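Succinylglutamatedesuccinylase/aspartoacylase (Rhodobacter sphaeroides 2.4.1, PDB 3CDX) probably acts as a metal-dependent hydrolase of the succinylglutamate desuccinylase/aspartoacylase family, cleaving non-peptide C-N bonds of linear amides or ester bonds, and can bind calcium. Local coordinates at residues A[55-60]-A[197-202]; A[70-75]-A[146-151]; A[213-218]-A[226-231]. All coordinates share one frame; numbering follows the deposited sequence.

Interactions 1 and 2 meet on neighbouring parallel strands: Thr-59 O lies 2.9 Å from Met-148 N, a probable hydrogen bond, and their centres are 11 Å apart. Interactions 2 and 3 are closer, with centres 7 Å apart, and a probable hydrogen bond of 2.9 Å runs from Ala-151 N to Gly-216 O. Interactions 1 and 3 do not touch; their nearest atoms are about 7 Å apart. Strand 144-148 therefore forms the common middle element. It leads to His-149, which binds calcium together with His-63 and Glu-66. The side chain of Phe-199 lies about 9 Å from the ion and that of Leu-215 about 10 Å.

Interaction 1: residues A[55-60]-A[197-202]; sequences TVLLTG and STFTSC
Thr-59 on strand 55-60 and Phe-199 at the start of helix 199-205 make the closest backbone approach, with CA atoms 9.9 Å apart, so the two segments meet through side chains that bridge this gap. The contact is small, 96 Å² summed over both sides, and centres on the Phe-199 ring. CB of Phe-199 points toward the strand, and with CG anti to the backbone N (chi1 -179°) the ring continues that way. Two residues of the strand receive it. Leu-57 brings its CD2 methyl to the ring's edge, near the ring plane, where it stands 4.2 Å from Phe-199 CZ; this is apolar packing at van der Waals range. Thr-59 comes obliquely to the ring, its OG1 3.8 Å from Phe-199 CE2. That hydroxyl is hydrogen-bonded to Asp-147 OD1 on the adjacent strand, so its polar need is met although it borders an aromatic ring.

The helix start that carries the ring is capped by Thr-198, whose OG1 accepts from Ser-201 N at 3.1 Å, with an N-H...O angle of 155°. Ser-201 OG returns a bond of 2.8 Å to Thr-198 O. Side-chain and backbone oxygens of one threonine are thus both tied to the same serine, while the backbone N of Phe-199 is held by Asn-115 OD1; together these bonds probably help to place the residue that bears the ring.

Asp-147, on which the ring also packs, bonds the calcium ligand His-149, whose side chain is about 6 Å from that of Phe-199, so this is a second-layer contact of the metal site. In the fold, the ring links helix 199-205 to strands 55-60 and 144-148, resting on Ser-145 of the latter, and meets Phe-118 with planes about 55° apart. Leu-57 separately reaches Ile-138 of helix 126-138 and Ile-90 and Leu-92 of strand 87-92.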
loop_
_atom_site.group_PDB
_atom_site.type_symbol
_atom_site.label_atom_id
_atom_site.label_comp_id
_atom_site.label_asym_id
_atom_site.label_seq_id
_atom_site.Cartn_x
_atom_site.Cartn_y
_atom_site.Cartn_z
ATOM N N THR A 55 -10.454 25.069 -35.990
ATOM C CA THR A 55 -10.822 24.445 -34.726
ATOM C C THR A 55 -9.676 24.675 -33.756
ATOM O O THR A 55 -8.539 24.365 -34.086
ATOM C CB THR A 55 -11.126 22.938 -34.885
ATOM O OG1 THR A 55 -12.345 22.762 -35.636
ATOM C CG2 THR A 55 -11.281 22.236 -33.477
ATOM N N VAL A 56 -9.992 25.215 -32.571
ATOM C CA VAL A 56 -9.009 25.353 -31.492
ATOM C C VAL A 56 -9.274 24.339 -30.394
ATOM O O VAL A 56 -10.344 24.309 -29.818
ATOM C CB VAL A 56 -9.028 26.785 -30.888
ATOM C CG1 VAL A 56 -8.087 26.877 -29.698
ATOM C CG2 VAL A 56 -8.694 27.840 -31.992
ATOM N N LEU A 57 -8.279 23.509 -30.093
ATOM C CA LEU A 57 -8.449 22.506 -29.044
ATOM C C LEU A 57 -7.649 22.916 -27.823
ATOM O O LEU A 57 -6.432 23.139 -27.915
ATOM C CB LEU A 57 -8.065 21.114 -29.548
ATOM C CG LEU A 57 -7.823 19.987 -28.527
ATOM C CD1 LEU A 57 -9.112 19.541 -27.798
ATOM C CD2 LEU A 57 -7.120 18.819 -29.207
ATOM N N LEU A 58 -8.345 22.984 -26.684
ATOM C CA LEU A 58 -7.817 23.468 -25.396
ATOM C C LEU A 58 -7.892 22.331 -24.385
ATOM O O LEU A 58 -8.997 21.827 -24.086
ATOM C CB LEU A 58 -8.635 24.685 -24.896
ATOM C CG LEU A 58 -8.641 25.924 -25.824
ATOM C CD1 LEU A 58 -9.555 26.954 -25.313
ATOM C CD2 LEU A 58 -7.234 26.484 -26.090
ATOM N N THR A 59 -6.733 21.862 -23.929
ATOM C CA THR A 59 -6.722 20.750 -22.982
ATOM C C THR A 59 -6.062 21.172 -21.692
ATOM O O THR A 59 -5.097 21.944 -21.715
ATOM C CB THR A 59 -6.025 19.450 -23.555
ATOM O OG1 THR A 59 -4.707 19.760 -24.053
ATOM C CG2 THR A 59 -6.877 18.847 -24.671
ATOM N N GLY A 60 -6.603 20.693 -20.570
ATOM C CA GLY A 60 -6.004 20.883 -19.263
ATOM C C GLY A 60 -6.083 19.604 -18.434
ATOM O O GLY A 60 -6.824 18.682 -18.778
ATOM N N SER A 197 6.597 10.796 -26.267
ATOM C CA SER A 197 5.376 10.094 -25.895
ATOM C C SER A 197 4.442 11.033 -25.159
ATOM O O SER A 197 3.493 10.594 -24.460
ATOM C CB SER A 197 5.747 8.878 -25.039
ATOM O OG SER A 197 6.747 9.256 -24.101
ATOM N N THR A 198 4.713 12.330 -25.299
ATOM C CA THR A 198 3.828 13.335 -24.730
ATOM C C THR A 198 2.645 13.593 -25.656
ATOM O O THR A 198 2.674 13.257 -26.852
ATOM C CB THR A 198 4.540 14.676 -24.521
ATOM O OG1 THR A 198 4.919 15.180 -25.800
ATOM C CG2 THR A 198 5.770 14.532 -23.592
ATOM N N PHE A 199 1.620 14.233 -25.121
ATOM C CA PHE A 199 0.531 14.700 -25.994
ATOM C C PHE A 199 1.011 15.691 -27.057
ATOM O O PHE A 199 0.590 15.620 -28.207
ATOM C CB PHE A 199 -0.585 15.318 -25.190
ATOM C CG PHE A 199 -1.746 15.797 -26.018
ATOM C CD1 PHE A 199 -2.510 14.903 -26.769
ATOM C CD2 PHE A 199 -2.089 17.153 -26.022
ATOM C CE1 PHE A 199 -3.617 15.357 -27.510
ATOM C CE2 PHE A 199 -3.179 17.619 -26.766
ATOM C CZ PHE A 199 -3.951 16.718 -27.499
ATOM N N THR A 200 1.876 16.626 -26.678
ATOM C CA THR A 200 2.374 17.617 -27.651
ATOM C C THR A 200 3.068 16.931 -28.833
ATOM O O THR A 200 2.882 17.337 -29.979
ATOM C CB THR A 200 3.244 18.753 -27.002
ATOM O OG1 THR A 200 4.369 18.199 -26.304
ATOM C CG2 THR A 200 2.428 19.558 -25.992
ATOM N N SER A 201 3.818 15.855 -28.572
ATOM C CA SER A 201 4.509 15.144 -29.657
ATOM C C SER A 201 3.507 14.523 -30.637
ATOM O O SER A 201 3.804 14.389 -31.824
ATOM C CB SER A 201 5.514 14.105 -29.128
ATOM O OG SER A 201 4.852 12.979 -28.578
ATOM N N CYS A 202 2.315 14.185 -30.142
ATOM C CA CYS A 202 1.215 13.741 -30.998
ATOM C C CYS A 202 0.714 14.864 -31.882
ATOM O O CYS A 202 0.547 14.673 -33.079
ATOM C CB CYS A 202 0.052 13.223 -30.170
ATOM S SG CYS A 202 0.380 11.661 -29.450
#

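Interaction 2: residues A[70-75]-A[146-151]; sequences QIAISD and VDMHTA. With CA (calcium ion), chain G.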
loop_
_atom_site.group_PDB
_atom_site.type_symbol
_atom_site.label_atom_id
_atom_site.label_comp_id
_atom_site.label_asym_id
_atom_site.label_seq_id
_atom_site.Cartn_x
_atom_site.Cartn_y
_atom_site.Cartn_z
ATOM N N GLN A 70 -6.894 23.569 -15.808
ATOM C CA GLN A 70 -8.219 23.107 -15.350
ATOM C C GLN A 70 -9.151 24.296 -15.037
ATOM O O GLN A 70 -10.314 24.244 -15.368
ATOM C CB GLN A 70 -8.088 22.237 -14.086
ATOM C CG GLN A 70 -7.233 20.944 -14.271
ATOM C CD GLN A 70 -7.124 20.191 -12.961
ATOM O OE1 GLN A 70 -8.115 20.090 -12.229
ATOM N NE2 GLN A 70 -5.899 19.698 -12.622
ATOM N N ILE A 71 -8.615 25.318 -14.341
ATOM C CA ILE A 71 -9.368 26.542 -14.022
ATOM C C ILE A 71 -9.673 27.388 -15.272
ATOM O O ILE A 71 -10.838 27.712 -15.536
ATOM C CB ILE A 71 -8.620 27.402 -13.007
ATOM C CG1 ILE A 71 -8.558 26.698 -11.625
ATOM C CG2 ILE A 71 -9.287 28.774 -12.890
ATOM C CD1 ILE A 71 -7.466 27.291 -10.681
ATOM N N ALA A 72 -8.643 27.716 -16.059
ATOM C CA ALA A 72 -8.806 28.611 -17.212
ATOM C C ALA A 72 -9.824 28.020 -18.205
ATOM O O ALA A 72 -10.738 28.708 -18.654
ATOM C CB ALA A 72 -7.488 28.820 -17.890
ATOM N N ILE A 73 -9.671 26.733 -18.516
ATOM C CA ILE A 73 -10.499 26.085 -19.541
ATOM C C ILE A 73 -11.944 25.795 -19.087
ATOM O O ILE A 73 -12.866 25.939 -19.866
ATOM C CB ILE A 73 -9.793 24.832 -20.131
ATOM C CG1 ILE A 73 -8.476 25.237 -20.807
ATOM C CG2 ILE A 73 -10.644 24.110 -21.155
ATOM C CD1 ILE A 73 -7.615 24.029 -21.221
ATOM N N SER A 74 -12.138 25.345 -17.852
ATOM C CA SER A 74 -13.490 25.092 -17.381
ATOM C C SER A 74 -14.273 26.386 -17.244
ATOM O O SER A 74 -15.492 26.425 -17.495
ATOM C CB SER A 74 -13.499 24.289 -16.071
ATOM O OG SER A 74 -13.078 25.070 -14.977
ATOM N N ASP A 75 -13.582 27.448 -16.831
ATOM C CA ASP A 75 -14.193 28.781 -16.797
ATOM C C ASP A 75 -14.649 29.225 -18.208
ATOM O O ASP A 75 -15.776 29.683 -18.382
ATOM C CB ASP A 75 -13.195 29.779 -16.166
ATOM C CG ASP A 75 -13.726 31.222 -16.150
ATOM O OD1 ASP A 75 -14.666 31.485 -15.367
ATOM O OD2 ASP A 75 -13.177 32.077 -16.901
ATOM N N VAL A 146 -3.613 24.051 -27.675
ATOM C CA VAL A 146 -2.946 24.590 -26.486
ATOM C C VAL A 146 -3.143 23.559 -25.344
ATOM O O VAL A 146 -4.247 23.294 -24.891
ATOM C CB VAL A 146 -3.437 25.999 -26.054
ATOM C CG1 VAL A 146 -2.525 26.565 -24.938
ATOM C CG2 VAL A 146 -3.473 26.987 -27.276
ATOM N N ASP A 147 -2.052 22.935 -24.949
ATOM C CA ASP A 147 -2.080 21.953 -23.880
ATOM C C ASP A 147 -1.501 22.624 -22.636
ATOM O O ASP A 147 -0.315 23.009 -22.586
ATOM C CB ASP A 147 -1.348 20.648 -24.333
ATOM C CG ASP A 147 -1.457 19.509 -23.311
ATOM O OD1 ASP A 147 -2.463 19.417 -22.542
ATOM O OD2 ASP A 147 -0.480 18.732 -23.258
ATOM N N MET A 148 -2.369 22.851 -21.657
ATOM C CA MET A 148 -1.983 23.647 -20.493
ATOM C C MET A 148 -1.393 22.831 -19.302
ATOM O O MET A 148 -2.071 21.983 -18.667
ATOM C CB MET A 148 -3.189 24.482 -20.043
ATOM C CG MET A 148 -3.774 25.435 -21.155
ATOM S SD MET A 148 -5.073 26.613 -20.674
ATOM C CE MET A 148 -4.157 27.884 -19.861
ATOM N N HIS A 149 -0.138 23.136 -18.993
ATOM C CA HIS A 149 0.605 22.458 -17.964
ATOM C C HIS A 149 1.161 23.442 -16.941
ATOM O O HIS A 149 1.128 24.677 -17.154
ATOM C CB HIS A 149 1.759 21.658 -18.616
ATOM C CG HIS A 149 1.289 20.458 -19.384
ATOM N ND1 HIS A 149 1.283 19.184 -18.854
ATOM C CD2 HIS A 149 0.765 20.349 -20.627
ATOM C CE1 HIS A 149 0.784 18.337 -19.735
ATOM N NE2 HIS A 149 0.477 19.016 -20.829
ATOM N N THR A 150 1.689 22.877 -15.851
ATOM C CA THR A 150 2.517 23.574 -14.878
ATOM C C THR A 150 3.523 22.526 -14.409
ATOM O O THR A 150 3.472 21.378 -14.872
ATOM C CB THR A 150 1.728 24.063 -13.634
ATOM O OG1 THR A 150 1.378 22.933 -12.806
ATOM C CG2 THR A 150 0.464 24.832 -14.008
ATOM N N ALA A 151 4.409 22.896 -13.480
ATOM C CA ALA A 151 5.395 21.929 -12.966
ATOM C C ALA A 151 4.859 21.032 -11.845
ATOM O O ALA A 151 5.605 20.206 -11.308
ATOM C CB ALA A 151 6.662 22.633 -12.540
HETATM CA CA CA G . 2.520 18.455 -17.043
#
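Helix 68-79 packs through Ala-72 and Ile-73 against Met-148, beside the calcium site, where strand 144-148 runs on to the ligand His-149. The thioether does the touching: Met-148 SD lies 3.7 Å from Ile-73 CD1 and equally far from CG1, and the chain bends at chi3 (78°) to carry CE to 4.0 Å from Ala-72 CB. Met-148 thus addresses two successive helix residues with two different atoms. Beyond this pair, its side chain also meets Leu-215 and, on helix 223-239, Ile-233. An alanine at Met-148 would take away both SD and CE, and would probably open a gap facing Ile-73 and Ala-72 and weaken the seating of the helix on the strand.

On the metal side, His-149 ND1 binds the calcium ion at 2.3 Å, with His-63 and Glu-66 as further protein ligands. The opposite ring nitrogen, NE2, donates to Asp-147 OD2 at 2.6 Å; the acceptor lies in the imidazole plane, yet the donor stands 57° out of the carboxylate plane. Apolar packing thus backs the strand, while the metal at ND1 and the carboxylate at NE2 together probably hold the ring's rotation.

Interaction 3: residues A[213-218]-A[226-231]; sequences TELGGW and VRIGKR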
loop_
_atom_site.group_PDB
_atom_site.type_symbol
_atom_site.label_atom_id
_atom_site.label_comp_id
_atom_site.label_asym_id
_atom_site.label_seq_id
_atom_site.Cartn_x
_atom_site.Cartn_y
_atom_site.Cartn_z
ATOM N N THR A 213 2.021 25.133 -22.132
ATOM C CA THR A 213 2.253 26.153 -21.093
ATOM C C THR A 213 2.972 25.599 -19.869
ATOM O O THR A 213 2.955 24.383 -19.624
ATOM C CB THR A 213 0.968 26.859 -20.645
ATOM O OG1 THR A 213 0.226 26.023 -19.753
ATOM C CG2 THR A 213 0.085 27.220 -21.839
ATOM N N GLU A 214 3.700 26.484 -19.169
ATOM C CA GLU A 214 4.145 26.237 -17.823
ATOM C C GLU A 214 3.705 27.452 -17.003
ATOM O O GLU A 214 4.291 28.542 -17.096
ATOM C CB GLU A 214 5.652 25.970 -17.776
ATOM C CG GLU A 214 6.143 24.649 -18.489
ATOM C CD GLU A 214 5.501 23.352 -17.950
ATOM O OE1 GLU A 214 4.934 23.360 -16.838
ATOM O OE2 GLU A 214 5.583 22.305 -18.637
ATOM N N LEU A 215 2.651 27.256 -16.230
ATOM C CA LEU A 215 1.969 28.330 -15.526
ATOM C C LEU A 215 2.039 28.196 -14.011
ATOM O O LEU A 215 1.154 28.646 -13.321
ATOM C CB LEU A 215 0.492 28.420 -15.998
ATOM C CG LEU A 215 0.229 28.880 -17.455
ATOM C CD1 LEU A 215 -1.239 28.713 -17.855
ATOM C CD2 LEU A 215 0.702 30.340 -17.731
ATOM N N GLY A 216 3.101 27.584 -13.493
ATOM C CA GLY A 216 3.294 27.522 -12.057
ATOM C C GLY A 216 3.764 26.174 -11.562
ATOM O O GLY A 216 4.590 25.499 -12.209
ATOM N N GLY A 217 3.261 25.780 -10.395
ATOM C CA GLY A 217 3.806 24.600 -9.730
ATOM C C GLY A 217 3.798 24.753 -8.220
ATOM O O GLY A 217 2.875 25.341 -7.677
ATOM N N TRP A 218 4.801 24.177 -7.559
ATOM C CA TRP A 218 4.939 24.190 -6.097
ATOM C C TRP A 218 3.699 23.597 -5.362
ATOM O O TRP A 218 3.385 23.991 -4.208
ATOM C CB TRP A 218 5.234 25.609 -5.602
ATOM C CG TRP A 218 6.705 25.977 -5.552
ATOM C CD1 TRP A 218 7.781 25.152 -5.781
ATOM C CD2 TRP A 218 7.243 27.252 -5.200
ATOM N NE1 TRP A 218 8.961 25.846 -5.589
ATOM C CE2 TRP A 218 8.661 27.134 -5.230
ATOM C CE3 TRP A 218 6.670 28.484 -4.856
ATOM C CZ2 TRP A 218 9.512 28.203 -4.925
ATOM C CZ3 TRP A 218 7.524 29.553 -4.549
ATOM C CH2 TRP A 218 8.920 29.405 -4.583
ATOM N N VAL A 226 -2.944 31.787 -13.323
ATOM C CA VAL A 226 -4.356 31.695 -13.684
ATOM C C VAL A 226 -4.722 32.895 -14.589
ATOM O O VAL A 226 -5.426 32.715 -15.582
ATOM C CB VAL A 226 -5.252 31.678 -12.426
ATOM C CG1 VAL A 226 -6.720 31.866 -12.781
ATOM C CG2 VAL A 226 -5.047 30.364 -11.590
ATOM N N ARG A 227 -4.246 34.096 -14.244
ATOM C CA ARG A 227 -4.535 35.302 -15.015
ATOM C C ARG A 227 -3.931 35.194 -16.430
ATOM O O ARG A 227 -4.592 35.447 -17.382
ATOM C CB ARG A 227 -3.985 36.558 -14.307
ATOM C CG ARG A 227 -4.381 37.911 -15.025
ATOM C CD ARG A 227 -3.752 39.166 -14.348
ATOM N NE ARG A 227 -2.283 39.110 -14.395
ATOM C CZ ARG A 227 -1.545 39.425 -15.468
ATOM N NH1 ARG A 227 -2.117 39.821 -16.599
ATOM N NH2 ARG A 227 -0.232 39.339 -15.420
ATOM N N ILE A 228 -2.675 34.786 -16.531
ATOM C CA ILE A 228 -1.989 34.694 -17.824
ATOM C C ILE A 228 -2.610 33.600 -18.696
ATOM O O ILE A 228 -2.810 33.786 -19.904
ATOM C CB ILE A 228 -0.463 34.544 -17.616
ATOM C CG1 ILE A 228 0.135 35.879 -17.127
ATOM C CG2 ILE A 228 0.257 33.976 -18.865
ATOM C CD1 ILE A 228 0.217 37.014 -18.183
ATOM N N GLY A 229 -2.965 32.480 -18.077
ATOM C CA GLY A 229 -3.641 31.401 -18.779
ATOM C C GLY A 229 -5.034 31.735 -19.272
ATOM O O GLY A 229 -5.372 31.434 -20.411
ATOM N N LYS A 230 -5.858 32.354 -18.440
ATOM C CA LYS A 230 -7.189 32.789 -18.868
ATOM C C LYS A 230 -7.111 33.769 -20.064
ATOM O O LYS A 230 -7.803 33.594 -21.087
ATOM C CB LYS A 230 -7.918 33.490 -17.726
ATOM C CG LYS A 230 -8.544 32.587 -16.626
ATOM C CD LYS A 230 -9.404 33.428 -15.626
ATOM C CE LYS A 230 -10.342 32.544 -14.808
ATOM N NZ LYS A 230 -11.304 33.264 -13.899
ATOM N N ARG A 231 -6.289 34.811 -19.935
ATOM C CA ARG A 231 -6.069 35.747 -21.060
ATOM C C ARG A 231 -5.471 35.030 -22.299
ATOM O O ARG A 231 -5.845 35.318 -23.414
ATOM C CB ARG A 231 -5.193 36.922 -20.613
ATOM C CG ARG A 231 -5.068 38.069 -21.642
ATOM C CD ARG A 231 -4.106 39.147 -21.204
ATOM N NE ARG A 231 -2.717 38.741 -21.335
ATOM C CZ ARG A 231 -1.685 39.550 -21.111
ATOM N NH1 ARG A 231 -1.890 40.811 -20.767
ATOM N NH2 ARG A 231 -0.457 39.116 -21.265
#
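Leu-215, just past the end of strand 209-214, meets Ile-228 and Gly-229 of helix 223-239 and supplies every contact on its side of this interface. From CA, its CB points toward the helix, and CG is turned away from the carbonyl carbon to lie beside the backbone N (chi1 -68°). CB and CG serve as a stem; the touching is left to the two methyls at the fork. CD1 prolongs the line of the chain (chi2 171°) and ends on the helix backbone itself, 3.7 Å from Gly-229 CA and 4.1 Å from Gly-229 N. The other branch, CD2, meets Ile-228 CG2 at 3.8 Å; two conformers of the isoleucine were deposited, so this second contact is less certain than the first.

The glycine explains the depth of the approach. Leu-215 and Gly-229 have CA atoms only 7.2 Å apart, and a CB built on Gly-229 would point at the leucine and fall 2.9 Å from CD1, a clash. The missing side chain lets a methyl rest directly against the helix.

Around the pair, Leu-215 also touches Glu-68 and packs on Met-148, the residue just before the calcium ligand His-149, whose side chain is about 7 Å from that of the leucine. Val-226 on the same helix packs on Ile-71 of helix 68-79 and on Glu-279 of a neighbouring subunit. The contact itself is buried and 122 Å² in extent over both sides, made by methyls against an isoleucine branch and the glycine backbone. Its chemistry implies that, across this contact, shape fit is what acts; the loop is probably held in place separately by the backbone bonds of Leu-215 with His-149 and of Gly-216 with Ala-151.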